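Local coordinates for protein putative type 11 methyltransferase (Sulfolobus solfataricus, PDB 3I9F) that probably acts as an S-adenosylmethionine-dependent methyltransferase, its exact substrate unspecified, and also binds zinc ions, at residues E8-I13 with G29-Y34; V22-G27 with S96-I101. One frame throughout, in Å; residues are numbered along the deposited sequence.

Contact 1: E8-I13 with G29-Y34; sequences EYLPNI and GFYCKY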
loop_
_atom_site.group_PDB
_atom_site.type_symbol
_atom_site.label_atom_id
_atom_site.label_comp_id
_atom_site.label_asym_id
_atom_site.label_seq_id
_atom_site.Cartn_x
_atom_site.Cartn_y
_atom_site.Cartn_z
ATOM N N GLU B 8 -3.011 -23.963 15.890
ATOM C CA GLU B 8 -2.127 -24.875 16.637
ATOM C C GLU B 8 -0.635 -24.521 16.638
ATOM O O GLU B 8 0.137 -25.050 17.463
ATOM C CB GLU B 8 -2.287 -26.298 16.093
ATOM C CG GLU B 8 -3.730 -26.860 16.204
ATOM C CD GLU B 8 -3.862 -28.333 15.764
ATOM O OE1 GLU B 8 -2.882 -28.917 15.235
ATOM O OE2 GLU B 8 -4.966 -28.898 15.947
ATOM N N TYR B 9 -0.210 -23.651 15.719
ATOM C CA TYR B 9 1.225 -23.299 15.629
ATOM C C TYR B 9 1.517 -21.806 15.473
ATOM O O TYR B 9 2.570 -21.368 15.895
ATOM C CB TYR B 9 1.912 -24.111 14.520
ATOM C CG TYR B 9 1.144 -24.099 13.235
ATOM C CD1 TYR B 9 0.207 -25.090 12.960
ATOM C CD2 TYR B 9 1.308 -23.065 12.308
ATOM C CE1 TYR B 9 -0.537 -25.077 11.780
ATOM C CE2 TYR B 9 0.578 -23.034 11.135
ATOM C CZ TYR B 9 -0.336 -24.049 10.860
ATOM O OH TYR B 9 -1.059 -24.044 9.693
ATOM N N LEU B 10 0.607 -21.029 14.883
ATOM C CA LEU B 10 0.818 -19.574 14.795
ATOM C C LEU B 10 1.013 -18.864 16.150
ATOM O O LEU B 10 1.967 -18.090 16.308
ATOM C CB LEU B 10 -0.311 -18.879 14.029
ATOM C CG LEU B 10 -0.370 -19.112 12.527
ATOM C CD1 LEU B 10 -1.449 -18.217 11.955
ATOM C CD2 LEU B 10 0.973 -18.852 11.872
ATOM N N PRO B 11 0.122 -19.121 17.132
ATOM C CA PRO B 11 0.231 -18.353 18.376
ATOM C C PRO B 11 1.584 -18.492 19.032
ATOM O O PRO B 11 2.187 -17.498 19.426
ATOM C CB PRO B 11 -0.879 -18.944 19.243
ATOM C CG PRO B 11 -1.933 -19.331 18.235
ATOM C CD PRO B 11 -1.116 -19.922 17.108
ATOM N N ASN B 12 2.090 -19.710 19.107
ATOM C CA ASN B 12 3.415 -19.887 19.665
ATOM C C ASN B 12 4.469 -18.994 18.987
ATOM O O ASN B 12 5.442 -18.590 19.621
ATOM C CB ASN B 12 3.846 -21.354 19.616
ATOM C CG ASN B 12 5.218 -21.568 20.250
ATOM O OD1 ASN B 12 6.220 -21.742 19.543
ATOM N ND2 ASN B 12 5.279 -21.483 21.586
ATOM N N ILE B 13 4.280 -18.699 17.700
ATOM C CA ILE B 13 5.221 -17.853 16.966
ATOM C C ILE B 13 5.038 -16.381 17.313
ATOM O O ILE B 13 5.997 -15.684 17.614
ATOM C CB ILE B 13 5.088 -18.081 15.433
ATOM C CG1 ILE B 13 5.691 -19.442 15.066
ATOM C CG2 ILE B 13 5.775 -16.947 14.625
ATOM C CD1 ILE B 13 5.098 -20.047 13.831
ATOM N N GLY B 29 -5.856 -16.755 0.717
ATOM C CA GLY B 29 -6.233 -15.808 1.790
ATOM C C GLY B 29 -6.592 -16.572 3.051
ATOM O O GLY B 29 -7.198 -16.044 3.974
ATOM N N PHE B 30 -6.191 -17.834 3.072
ATOM C CA PHE B 30 -6.452 -18.717 4.163
ATOM C C PHE B 30 -5.892 -18.175 5.454
ATOM O O PHE B 30 -6.571 -18.151 6.459
ATOM C CB PHE B 30 -5.855 -20.088 3.854
ATOM C CG PHE B 30 -6.086 -21.082 4.916
ATOM C CD1 PHE B 30 -7.355 -21.634 5.121
ATOM C CD2 PHE B 30 -5.067 -21.454 5.747
ATOM C CE1 PHE B 30 -7.579 -22.558 6.142
ATOM C CE2 PHE B 30 -5.281 -22.378 6.755
ATOM C CZ PHE B 30 -6.540 -22.933 6.954
ATOM N N TYR B 31 -4.664 -17.707 5.426
ATOM C CA TYR B 31 -3.982 -17.352 6.668
ATOM C C TYR B 31 -4.368 -15.992 7.252
ATOM O O TYR B 31 -4.042 -15.699 8.417
ATOM C CB TYR B 31 -2.467 -17.414 6.466
ATOM C CG TYR B 31 -1.946 -18.789 6.651
ATOM C CD1 TYR B 31 -1.539 -19.222 7.888
ATOM C CD2 TYR B 31 -1.881 -19.664 5.593
ATOM C CE1 TYR B 31 -1.077 -20.478 8.066
ATOM C CE2 TYR B 31 -1.419 -20.932 5.764
ATOM C CZ TYR B 31 -1.015 -21.338 7.007
ATOM O OH TYR B 31 -0.550 -22.621 7.189
ATOM N N CYS B 32 -5.041 -15.169 6.458
ATOM C CA CYS B 32 -5.360 -13.805 6.866
ATOM C C CYS B 32 -6.131 -13.651 8.187
ATOM O O CYS B 32 -5.748 -12.829 9.014
ATOM C CB CYS B 32 -6.077 -13.087 5.725
ATOM S SG CYS B 32 -4.872 -12.545 4.465
ATOM N N LYS B 33 -7.180 -14.448 8.417
ATOM C CA LYS B 33 -7.944 -14.310 9.663
ATOM C C LYS B 33 -7.106 -14.683 10.856
ATOM O O LYS B 33 -7.218 -14.076 11.916
ATOM C CB LYS B 33 -9.265 -15.089 9.624
ATOM C CG LYS B 33 -9.241 -16.590 9.985
ATOM C CD LYS B 33 -10.568 -17.262 9.505
ATOM C CE LYS B 33 -11.019 -18.408 10.409
ATOM N NZ LYS B 33 -11.007 -18.000 11.862
ATOM N N TYR B 34 -6.212 -15.638 10.678
ATOM C CA TYR B 34 -5.344 -16.012 11.776
ATOM C C TYR B 34 -4.312 -14.928 12.026
ATOM O O TYR B 34 -4.033 -14.611 13.162
ATOM C CB TYR B 34 -4.722 -17.381 11.532
ATOM C CG TYR B 34 -5.772 -18.468 11.338
ATOM C CD1 TYR B 34 -6.312 -19.157 12.437
ATOM C CD2 TYR B 34 -6.259 -18.782 10.070
ATOM C CE1 TYR B 34 -7.298 -20.133 12.272
ATOM C CE2 TYR B 34 -7.246 -19.753 9.902
ATOM C CZ TYR B 34 -7.758 -20.422 11.010
ATOM O OH TYR B 34 -8.713 -21.392 10.834
#
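Y9 and L10 reach across to Y31 and Y34 where the short N-terminal helix 10-14 packs beside the start of helix 32-36, both lying on one face of a Rossmann-like methyltransferase sheet. The buried part is held by two tyrosines whose side chains cross at about a right angle. In Y9, chi1 of 48° tucks CG in between the backbone N and C, which swings the ring round until its hydroxyl end approaches the other segment. There Y9 OH donates a hydrogen bond to Y31 OH, 2.9 Å away, and Y31 OH has a second partner in the carboxylate of E4. The Y31 ring also packs on L80 and A82 of the sheet, and F30 CE2 sits over one of its faces, nearer the margin than the centre. A phenylalanine at Y31 would probably leave Y9 OH without its acceptor and cost E4 its hydrogen bond. Toward solvent the contact thins out: the Y34 ring leads away from L10, is partly exposed, and has K33 CG over one face, K33 itself being exposed. What L10 meets here is the base of that side chain, with CD1 3.4 Å from Y34 CB and 4.2 Å from Y31 CD1, near the plane of the Y31 ring.

Contact 2: V22-G27 with S96-I101; sequences VDYGCG and SEVKRI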
loop_
_atom_site.group_PDB
_atom_site.type_symbol
_atom_site.label_atom_id
_atom_site.label_comp_id
_atom_site.label_asym_id
_atom_site.label_seq_id
_atom_site.Cartn_x
_atom_site.Cartn_y
_atom_site.Cartn_z
ATOM N N VAL B 22 3.687 -9.413 7.034
ATOM C CA VAL B 22 3.443 -9.485 5.612
ATOM C C VAL B 22 3.108 -10.892 5.285
ATOM O O VAL B 22 3.882 -11.742 5.616
ATOM C CB VAL B 22 4.694 -9.087 4.806
ATOM C CG1 VAL B 22 4.541 -9.448 3.295
ATOM C CG2 VAL B 22 4.986 -7.605 4.968
ATOM N N ASP B 23 1.955 -11.144 4.660
ATOM C CA ASP B 23 1.640 -12.462 4.062
ATOM C C ASP B 23 2.063 -12.407 2.573
ATOM O O ASP B 23 1.378 -11.816 1.714
ATOM C CB ASP B 23 0.129 -12.804 4.204
ATOM C CG ASP B 23 -0.236 -14.250 3.773
ATOM O OD1 ASP B 23 0.653 -15.109 3.566
ATOM O OD2 ASP B 23 -1.452 -14.566 3.638
ATOM N N TYR B 24 3.202 -13.015 2.288
ATOM C CA TYR B 24 3.871 -12.916 0.974
ATOM C C TYR B 24 3.469 -14.128 0.113
ATOM O O TYR B 24 3.905 -15.239 0.344
ATOM C CB TYR B 24 5.390 -12.872 1.191
ATOM C CG TYR B 24 6.167 -12.139 0.129
ATOM C CD1 TYR B 24 5.847 -12.238 -1.232
ATOM C CD2 TYR B 24 7.248 -11.373 0.470
ATOM C CE1 TYR B 24 6.559 -11.534 -2.188
ATOM C CE2 TYR B 24 7.973 -10.701 -0.491
ATOM C CZ TYR B 24 7.626 -10.794 -1.813
ATOM O OH TYR B 24 8.360 -10.094 -2.718
ATOM N N GLY B 25 2.624 -13.900 -0.873
ATOM C CA GLY B 25 2.055 -14.974 -1.648
ATOM C C GLY B 25 0.831 -15.453 -0.901
ATOM O O GLY B 25 0.793 -16.549 -0.400
ATOM N N CYS B 26 -0.160 -14.583 -0.799
ATOM C CA CYS B 26 -1.294 -14.818 0.099
ATOM C C CYS B 26 -2.356 -15.660 -0.557
ATOM O O CYS B 26 -3.114 -16.306 0.141
ATOM C CB CYS B 26 -1.898 -13.499 0.644
ATOM S SG CYS B 26 -2.528 -12.311 -0.581
ATOM N N GLY B 27 -2.400 -15.634 -1.891
ATOM C CA GLY B 27 -3.268 -16.494 -2.699
ATOM C C GLY B 27 -4.683 -16.646 -2.177
ATOM O O GLY B 27 -5.454 -15.674 -2.049
ATOM N N SER B 96 15.844 -10.263 -1.958
ATOM C CA SER B 96 16.238 -8.877 -1.840
ATOM C C SER B 96 15.205 -7.926 -1.152
ATOM O O SER B 96 15.569 -7.068 -0.361
ATOM C CB SER B 96 16.562 -8.379 -3.223
ATOM O OG SER B 96 17.005 -7.065 -3.106
ATOM N N GLU B 97 13.928 -8.071 -1.477
ATOM C CA GLU B 97 12.876 -7.265 -0.875
ATOM C C GLU B 97 12.569 -7.678 0.554
ATOM O O GLU B 97 12.252 -6.843 1.402
ATOM C CB GLU B 97 11.612 -7.378 -1.692
ATOM C CG GLU B 97 11.636 -6.588 -3.019
ATOM C CD GLU B 97 11.803 -5.117 -2.831
ATOM O OE1 GLU B 97 10.794 -4.430 -2.634
ATOM O OE2 GLU B 97 12.959 -4.632 -2.884
ATOM N N VAL B 98 12.603 -8.980 0.797
ATOM C CA VAL B 98 12.522 -9.507 2.130
ATOM C C VAL B 98 13.612 -8.830 2.983
ATOM O O VAL B 98 13.325 -8.314 4.040
ATOM C CB VAL B 98 12.718 -11.061 2.158
ATOM C CG1 VAL B 98 13.215 -11.488 3.539
ATOM C CG2 VAL B 98 11.408 -11.813 1.727
ATOM N N LYS B 99 14.846 -8.771 2.501
ATOM C CA LYS B 99 15.893 -8.172 3.306
ATOM C C LYS B 99 15.698 -6.706 3.509
ATOM O O LYS B 99 16.096 -6.187 4.541
ATOM C CB LYS B 99 17.291 -8.455 2.758
ATOM C CG LYS B 99 17.643 -9.912 2.870
ATOM C CD LYS B 99 19.064 -10.250 2.436
ATOM C CE LYS B 99 19.416 -9.859 1.008
ATOM N NZ LYS B 99 20.575 -10.652 0.418
ATOM N N ARG B 100 15.098 -6.004 2.553
ATOM C CA ARG B 100 14.984 -4.548 2.680
ATOM C C ARG B 100 13.865 -4.169 3.662
ATOM O O ARG B 100 14.042 -3.222 4.427
ATOM C CB ARG B 100 14.794 -3.895 1.317
ATOM C CG ARG B 100 14.258 -2.478 1.272
ATOM C CD ARG B 100 13.838 -2.022 -0.181
ATOM N NE ARG B 100 12.526 -2.513 -0.607
ATOM C CZ ARG B 100 11.358 -2.113 -0.110
ATOM N NH1 ARG B 100 11.298 -1.182 0.829
ATOM N NH2 ARG B 100 10.214 -2.623 -0.566
ATOM N N ILE B 101 12.747 -4.897 3.651
ATOM C CA ILE B 101 11.587 -4.489 4.418
ATOM C C ILE B 101 11.642 -5.019 5.831
ATOM O O ILE B 101 11.119 -4.406 6.709
ATOM C CB ILE B 101 10.228 -4.870 3.761
ATOM C CG1 ILE B 101 10.077 -6.378 3.606
ATOM C CG2 ILE B 101 10.054 -4.164 2.416
ATOM C CD1 ILE B 101 8.699 -6.822 3.076
#
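Y24 and I101 owe their meeting with the opposite segment to their torsions. In Y24, CG is swung roughly opposite the backbone N (chi1 -152°), sending the ring off the strand toward the helix; in I101, CG1 sits between N and the carbonyl carbon (chi1 62°) and the chain then runs on extended, so that CD1 is the atom that reaches the strand. Two apolar contacts result. V22 CG2 meets I101 CD1 at 4.2 Å, and one turn of helix earlier V98 CG2 lies 4.2 Å from Y24 CE2, approaching the ring obliquely. F81 stacks on the Y24 ring and also touches V98. At the far end of the ring, Y24 OH comes within 4.4 Å of E97 CB, while the rest of E97 turns away. Its carboxylate is occupied instead by R100, which grips it side-on with two nearly straight bonds, NH2 to OE1 (2.8 Å) and NE to OE2 (3.1 Å). Both oxygens lie in the guanidinium plane, but the nitrogens sit well out of the carboxylate plane, so the two flat groups are tilted against each other. R100 NH1 makes a second salt bridge, to D73, which further fixes its rotation. Strand 22-24 and helix 96-101 run antiparallel at 178°, their axes 12.3 Å apart. Helix 91-101 is the beta-alpha-beta crossover between parallel strands 76-82 and 106-113, also covering strand 19-24, as in Rossmann-like methyltransferases, whose glycine-rich loop after the first strand corresponds to the turn beginning at G25.

In the fold
The two contacts interleave along the chain: 8-13, then 22-27, 29-34 and finally 96-101. Their centres lie 16 Å apart. Strand 19-24, in the middle of the parallel part of the sheet, has helix 91-101 of contact 2 on one side and helices 10-14 and 32-36 of contact 1 on the other. The D23 side chain leaves the strand on the side away from helix 91-101, and its OD2 lies 4.1 Å from both C32 SG and Y31 CB. The loop leaving strand 19-24 runs into helix 32-36 and joins contact 2 to contact 1; in relatives of this fold the corresponding loop lines the S-adenosylmethionine site, as it probably does here.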